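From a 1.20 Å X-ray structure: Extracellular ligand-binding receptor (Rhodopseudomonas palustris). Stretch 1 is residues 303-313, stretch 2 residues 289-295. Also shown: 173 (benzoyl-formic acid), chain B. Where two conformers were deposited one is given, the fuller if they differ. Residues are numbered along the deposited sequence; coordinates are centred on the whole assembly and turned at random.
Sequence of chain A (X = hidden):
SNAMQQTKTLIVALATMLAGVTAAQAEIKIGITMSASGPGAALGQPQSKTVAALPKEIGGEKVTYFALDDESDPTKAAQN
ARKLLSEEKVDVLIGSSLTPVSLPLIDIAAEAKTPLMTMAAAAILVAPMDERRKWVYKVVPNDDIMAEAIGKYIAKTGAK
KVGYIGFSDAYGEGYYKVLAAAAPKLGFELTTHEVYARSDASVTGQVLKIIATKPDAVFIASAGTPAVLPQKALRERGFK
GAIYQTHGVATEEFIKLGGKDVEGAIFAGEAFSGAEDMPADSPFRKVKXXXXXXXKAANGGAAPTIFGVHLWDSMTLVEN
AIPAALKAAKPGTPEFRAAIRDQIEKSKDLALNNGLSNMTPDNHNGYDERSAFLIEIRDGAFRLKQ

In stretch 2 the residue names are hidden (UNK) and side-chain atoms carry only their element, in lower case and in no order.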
ATOM      1  N   ALA A 303     -18.302   6.244  -2.847  1.00 16.07           N
ATOM      2  CA  ALA A 303     -17.017   6.181  -3.534  1.00 15.26           C
ATOM      3  C   ALA A 303     -15.962   5.520  -2.656  1.00 13.87           C
ATOM      4  O   ALA A 303     -15.912   5.750  -1.448  1.00 15.14           O
ATOM      5  CB  ALA A 303     -16.561   7.574  -3.934  1.00 19.73           C
ATOM      6  N   PRO A 304     -15.099   4.706  -3.270  1.00 11.97           N
ATOM      7  CA  PRO A 304     -14.022   4.081  -2.504  1.00 11.24           C
ATOM      8  C   PRO A 304     -12.842   5.021  -2.327  1.00 10.48           C
ATOM      9  O   PRO A 304     -12.703   6.006  -3.060  1.00 11.92           O
ATOM     10  CB  PRO A 304     -13.602   2.924  -3.405  1.00 11.05           C
ATOM     11  CG  PRO A 304     -13.832   3.451  -4.788  1.00 12.11           C
ATOM     12  CD  PRO A 304     -15.084   4.303  -4.688  1.00 12.84           C
ATOM     13  N   THR A 305     -11.995   4.704  -1.357  1.00 10.29           N
ATOM     14  CA  THR A 305     -10.672   5.306  -1.287  1.00 10.47           C
ATOM     15  C   THR A 305      -9.641   4.319  -1.836  1.00 10.28           C
ATOM     16  O   THR A 305      -9.930   3.134  -2.057  1.00 11.08           O
ATOM     17  CB  THR A 305     -10.306   5.728   0.137  1.00 10.06           C
ATOM     18  OG1 THR A 305     -10.158   4.552   0.944  1.00 11.73           O
ATOM     19  CG2 THR A 305     -11.390   6.630   0.726  1.00 11.83           C
ATOM     20  N   ILE A 306      -8.432   4.814  -2.054  1.00  9.10           N
ATOM     21  CA  ILE A 306      -7.417   4.040  -2.743  1.00  9.30           C
ATOM     22  C   ILE A 306      -7.124   2.703  -2.066  1.00  8.11           C
ATOM     23  O   ILE A 306      -6.794   1.721  -2.731  1.00  8.56           O
ATOM     24  CB  ILE A 306      -6.102   4.837  -2.884  1.00  9.09           C
ATOM     25  CG1 ILE A 306      -5.149   4.135  -3.846  1.00  9.77           C
ATOM     26  CG2 ILE A 306      -5.454   5.072  -1.526  1.00 10.49           C
ATOM     27  CD1 ILE A 306      -3.901   4.945  -4.160  1.00 10.42           C
ATOM     28  N   PHE A 307      -7.229   2.634  -0.743  1.00  8.65           N
ATOM     29  CA  PHE A 307      -6.791   1.421  -0.068  1.00  7.90           C
ATOM     30  C   PHE A 307      -7.591   0.192  -0.466  1.00  7.24           C
ATOM     31  O   PHE A 307      -7.055  -0.910  -0.475  1.00  7.86           O
ATOM     32  CB  PHE A 307      -6.654   1.650   1.436  1.00  8.76           C
ATOM     33  CG  PHE A 307      -5.606   2.661   1.734  1.00  7.18           C
ATOM     34  CD1 PHE A 307      -5.934   3.976   2.039  1.00  8.63           C
ATOM     35  CD2 PHE A 307      -4.272   2.329   1.575  1.00  8.37           C
ATOM     36  CE1 PHE A 307      -4.934   4.924   2.228  1.00 10.48           C
ATOM     37  CE2 PHE A 307      -3.276   3.276   1.760  1.00  9.18           C
ATOM     38  CZ  PHE A 307      -3.606   4.570   2.080  1.00  9.08           C
ATOM     39  N   GLY A 308      -8.852   0.379  -0.848  1.00  7.95           N
ATOM     40  CA  GLY A 308      -9.637  -0.732  -1.352  1.00  8.00           C
ATOM     41  C   GLY A 308      -9.068  -1.295  -2.649  1.00  7.72           C
ATOM     42  O   GLY A 308      -9.199  -2.489  -2.948  1.00  8.13           O
ATOM     43  N   VAL A 309      -8.432  -0.432  -3.434  1.00  8.15           N
ATOM     44  CA  VAL A 309      -7.893  -0.860  -4.719  1.00  7.97           C
ATOM     45  C   VAL A 309      -6.702  -1.797  -4.547  1.00  8.21           C
ATOM     46  O   VAL A 309      -6.362  -2.532  -5.466  1.00  8.18           O
ATOM     47  CB  VAL A 309      -7.582   0.337  -5.659  1.00  8.45           C
ATOM     48  CG1 VAL A 309      -6.105   0.730  -5.610  1.00  9.30           C
ATOM     49  CG2 VAL A 309      -7.993  -0.008  -7.084  1.00  9.65           C
ATOM     50  N   HIS A 310      -6.082  -1.800  -3.375  1.00  7.61           N
ATOM     51  CA  HIS A 310      -4.985  -2.739  -3.139  1.00  7.95           C
ATOM     52  C   HIS A 310      -5.523  -4.158  -3.058  1.00  8.23           C
ATOM     53  O   HIS A 310      -4.847  -5.107  -3.470  1.00  9.73           O
ATOM     54  CB  HIS A 310      -4.180  -2.301  -1.914  1.00  8.09           C
ATOM     55  CG  HIS A 310      -3.608  -0.943  -2.116  1.00  7.87           C
ATOM     56  ND1 HIS A 310      -3.311  -0.032  -1.120  1.00  9.98           N
ATOM     57  CD2 HIS A 310      -3.331  -0.333  -3.287  1.00  6.51           C
ATOM     58  CE1 HIS A 310      -2.859   1.080  -1.684  1.00  6.16           C
ATOM     59  NE2 HIS A 310      -2.857   0.916  -2.994  1.00 10.80           N
ATOM     60  N   LEU A 311      -6.749  -4.312  -2.568  1.00  7.72           N
ATOM     61  CA  LEU A 311      -7.416  -5.610  -2.623  1.00  7.51           C
ATOM     62  C   LEU A 311      -7.852  -5.903  -4.062  1.00  8.10           C
ATOM     63  O   LEU A 311      -7.608  -6.987  -4.597  1.00  8.17           O
ATOM     64  CB  LEU A 311      -8.609  -5.643  -1.667  1.00  8.42           C
ATOM     65  CG  LEU A 311      -9.454  -6.917  -1.707  1.00  8.30           C
ATOM     66  CD1 LEU A 311      -8.613  -8.174  -1.543  1.00  9.82           C
ATOM     67  CD2 LEU A 311     -10.538  -6.841  -0.646  1.00 10.01           C
ATOM     68  N   TRP A 312      -8.481  -4.921  -4.700  1.00  8.01           N
ATOM     69  CA  TRP A 312      -8.966  -5.092  -6.065  1.00  8.06           C
ATOM     70  C   TRP A 312      -7.849  -5.526  -7.027  1.00  7.45           C
ATOM     71  O   TRP A 312      -7.996  -6.513  -7.757  1.00  8.42           O
ATOM     72  CB  TRP A 312      -9.608  -3.794  -6.548  1.00  8.74           C
ATOM     73  CG  TRP A 312     -10.203  -3.879  -7.915  1.00  8.52           C
ATOM     74  CD1 TRP A 312      -9.606  -3.534  -9.084  1.00  9.46           C
ATOM     75  CD2 TRP A 312     -11.514  -4.343  -8.253  1.00  9.27           C
ATOM     76  NE1 TRP A 312     -10.462  -3.751 -10.137  1.00 10.76           N
ATOM     77  CE2 TRP A 312     -11.644  -4.243  -9.652  1.00 10.22           C
ATOM     78  CE3 TRP A 312     -12.596  -4.819  -7.507  1.00 11.27           C
ATOM     79  CZ2 TRP A 312     -12.809  -4.614 -10.324  1.00 13.14           C
ATOM     80  CZ3 TRP A 312     -13.753  -5.184  -8.179  1.00 12.94           C
ATOM     81  CH2 TRP A 312     -13.848  -5.080  -9.570  1.00 15.10           C
ATOM     82  N   ASP A 313      -6.746  -4.779  -7.043  1.00  7.94           N
ATOM     83  CA  ASP A 313      -5.641  -5.077  -7.951  1.00  7.57           C
ATOM     84  C   ASP A 313      -5.029  -6.449  -7.626  1.00  7.27           C
ATOM     85  O   ASP A 313      -4.591  -7.165  -8.526  1.00  8.09           O
ATOM     86  CB  ASP A 313      -4.534  -4.017  -7.856  1.00  8.00           C
ATOM     87  CG  ASP A 313      -4.822  -2.725  -8.629  1.00  8.48           C
ATOM     88  OD1 ASP A 313      -5.801  -2.642  -9.419  1.00  8.86           O
ATOM     89  OD2 ASP A 313      -4.005  -1.784  -8.435  1.00  9.07           O
ATOM     90  N   UNK A 289     -12.095   3.002 -13.249  1.00 12.24           N
ATOM     91  CA  UNK A 289     -13.544   2.981 -13.405  1.00 13.39           C
ATOM     92  C   UNK A 289     -14.109   1.596 -13.115  1.00 13.80           C
ATOM     93  O   UNK A 289     -15.178   1.481 -12.521  1.00 14.99           O
ATOM     94  c   UNK A 289     -13.941   3.453 -14.797  1.00 15.20           C
ATOM     95  N   UNK A 290     -13.414   0.544 -13.528  1.00 13.86           N
ATOM     96  CA  UNK A 290     -13.872  -0.819 -13.263  0.58 16.18           C
ATOM     97  C   UNK A 290     -14.020  -1.053 -11.762  1.00 14.71           C
ATOM     98  O   UNK A 290     -15.015  -1.614 -11.295  1.00 14.79           O
ATOM     99  c   UNK A 290     -12.154  -3.178 -15.834  0.58 30.40           C
ATOM    100  c   UNK A 290     -12.945  -1.966 -15.361  0.58 24.76           C
ATOM    101  c   UNK A 290     -12.019  -5.123 -14.317  0.58 32.47           C
ATOM    102  n   UNK A 290     -12.655  -4.419 -15.249  0.58 33.61           N
ATOM    103  n   UNK A 290     -12.557  -6.240 -13.846  0.58 34.48           N
ATOM    104  c   UNK A 290     -12.905  -1.849 -13.851  0.58 18.39           C
ATOM    105  n   UNK A 290     -10.843  -4.716 -13.860  0.58 29.60           N
ATOM    106  N   UNK A 291     -13.015  -0.629 -11.001  1.00 11.93           N
ATOM    107  CA  UNK A 291     -13.046  -0.760  -9.552  1.00 11.86           C
ATOM    108  C   UNK A 291     -14.128   0.109  -8.932  1.00 11.90           C
ATOM    109  O   UNK A 291     -14.940  -0.366  -8.134  1.00 11.89           O
ATOM    110  c   UNK A 291     -11.626   0.347  -4.748  1.00 10.61           C
ATOM    111  c   UNK A 291     -11.321   1.109  -6.992  1.00 11.28           C
ATOM    112  c   UNK A 291     -12.020  -1.134  -6.591  1.00  9.79           C
ATOM    113  c   UNK A 291     -11.994  -0.895  -5.226  1.00 10.55           C
ATOM    114  c   UNK A 291     -11.682  -0.387  -8.974  1.00 10.97           C
ATOM    115  c   UNK A 291     -11.686  -0.133  -7.490  1.00 10.29           C
ATOM    116  c   UNK A 291     -11.286   1.349  -5.638  1.00 11.22           C
ATOM    117  N   UNK A 292     -14.147   1.386  -9.296  1.00 11.36           N
ATOM    118  CA  UNK A 292     -15.096   2.320  -8.700  1.00 12.49           C
ATOM    119  C   UNK A 292     -16.539   1.889  -8.970  1.00 13.04           C
ATOM    120  O   UNK A 292     -17.384   1.914  -8.069  1.00 14.36           O
ATOM    121  c   UNK A 292     -16.016   4.680  -8.815  1.00 15.65           C
ATOM    122  c   UNK A 292     -13.527   4.301  -8.647  1.00 14.48           C
ATOM    123  c   UNK A 292     -14.854   3.768  -9.195  1.00 12.49           C
ATOM    124  N   UNK A 293     -16.819   1.477 -10.198  1.00 13.27           N
ATOM    125  CA  UNK A 293     -18.170   1.065 -10.542  1.00 15.09           C
ATOM    126  C   UNK A 293     -18.594  -0.148  -9.725  1.00 15.69           C
ATOM    127  O   UNK A 293     -19.710  -0.201  -9.204  1.00 15.66           O
ATOM    128  o   UNK A 293     -17.974   1.839 -14.140  1.00 23.88           O
ATOM    129  c   UNK A 293     -18.117   1.996 -12.907  1.00 20.91           C
ATOM    130  c   UNK A 293     -18.283   0.760 -12.039  1.00 17.48           C
ATOM    131  o   UNK A 293     -18.138   3.120 -12.365  1.00 21.55           O
ATOM    132  N   UNK A 294     -17.708  -1.127  -9.610  1.00 14.43           N
ATOM    133  CA  UNK A 294     -18.031  -2.330  -8.856  1.00 14.86           C
ATOM    134  C   UNK A 294     -18.186  -2.015  -7.373  1.00 13.66           C
ATOM    135  O   UNK A 294     -19.097  -2.513  -6.713  1.00 14.02           O
ATOM    136  c   UNK A 294     -16.975  -3.394  -9.072  1.00 14.96           C
ATOM    137  N   UNK A 295     -17.298  -1.180  -6.844  1.00 12.41           N
ATOM    138  CA  UNK A 295     -17.358  -0.812  -5.439  1.00 11.90           C
ATOM    139  C   UNK A 295     -18.650  -0.064  -5.122  1.00 12.52           C
ATOM    140  O   UNK A 295     -19.331  -0.369  -4.138  1.00 13.63           O
ATOM    141  c   UNK A 295     -16.150   0.042  -5.067  1.00 11.48           C
ATOM    142  c   UNK A 295     -16.724   1.857  -1.778  1.00 12.51           C
ATOM    143  o   UNK A 295     -15.773   1.486   0.392  1.00 12.82           O
ATOM    144  c   UNK A 295     -16.072   0.421  -3.610  1.00 10.98           C
ATOM    145  c   UNK A 295     -16.812   1.493  -3.106  1.00 11.94           C
ATOM    146  c   UNK A 295     -15.892   1.146  -0.932  1.00 12.13           C
ATOM    147  c   UNK A 295     -15.242  -0.276  -2.734  1.00 11.51           C
ATOM    148  c   UNK A 295     -15.150   0.082  -1.406  1.00 11.61           C
TER
HETATM  149  O1B 173 B 384       2.763  -0.617   4.588  1.00  9.35           O
HETATM  150  C1  173 B 384       2.287   0.022   5.488  1.00 11.26           C
HETATM  151  O1A 173 B 384       2.597  -0.197   6.825  1.00 10.35           O
HETATM  152  C2  173 B 384       1.496   1.269   5.200  1.00 11.86           C
HETATM  153  O2  173 B 384       1.251   2.047   6.074  1.00 15.69           O
HETATM  154  C1G 173 B 384       0.986   1.448   3.804  1.00 11.71           C
HETATM  155  C2D 173 B 384       0.334   0.266   3.095  1.00 10.89           C
HETATM  156  C2E 173 B 384      -0.164   0.421   1.673  1.00  9.81           C
HETATM  157  C3  173 B 384       0.011   1.763   0.965  1.00 11.76           C
HETATM  158  C1E 173 B 384       0.678   2.938   1.706  1.00 11.97           C
HETATM  159  C1D 173 B 384       1.166   2.796   3.132  1.00 13.63           C
HETATM  160  O   HOH W   1     -13.211   2.836   0.499  1.00 14.99           O

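Position 289 carries a single side-chain carbon, CB, whose nearest approach to stretch 1 is 9.3 Å, to Trp312 NE1. One carbon and nothing beyond it makes this Ala289, a residue at ease in a helix and without a part in the contact.

Position 290 has three carbons in a row, a nitrogen, and then a carbon bearing two more nitrogens. The chain starts sideways, but its end comes nearer, and that planar end turns one face to Trp312 CZ2. This is a guanidinium, hence Arg290. The closest side-chain atoms, Arg290 NH1 and Trp312 NE1, are 3.9 Å apart. A long, flexible chain suits this exposed place, where its charged end can reach the indole while remaining near solvent.

At position 291 one carbon leads to a ring of six carbons with no oxygen. Val309 CG2 sits over one ring face, 3.8 Å from the centroid, and CB of 291 lies over the five-membered ring of Trp312, 3.7 Å from its centroid. The residue is Phe291, buried and giving up more area to the contact than any other. Pro304 CG comes within 3.4 Å of Phe291 CE2. Gly308 also matters: an ideal CB there would stand only 3.3 Å from Phe291 CZ, so its bare backbone makes room for the ring.

Position 292 shows one carbon carrying two others, a beta-branched, wholly apolar side chain touching Pro304: Val292. The contact, Val292 CG2 to Pro304 CG at 4.0 Å, is modest and apolar.

Position 293 has two carbons, the second bearing two oxygens, and points away from stretch 1 without touching it. This carboxylate is Asp293, exposed as suits a charged group.

Position 294 again has a single carbon, CB, which points toward stretch 1 and lies 3.6 Å from Trp312 CH2. It is Ala294, a small side chain fitting closely against the large indole.

Position 295 has one carbon, then a six-carbon ring bearing an oxygen; Pro304 CB lies over the ring face, 3.4 Å from its centroid. This is Tyr295. Water 1 bridges the stretches, 2.9 Å from Tyr295 OH and 2.9 Å from Thr305 N, accepting a hydrogen bond from Thr305 N. The tyrosine thus combines an aromatic face with a polar end.

The helices cross at 104°, their axes 10.8 Å apart at closest approach, and 529 Å² is buried. No direct hydrogen bond joins the stretches. Packing holds them: Pro304 fits against Phe291, Val292 and Tyr295, while Trp312 covers Phe291 and Ala294.

Stretch 2, residues 289-295: ARFVDAY
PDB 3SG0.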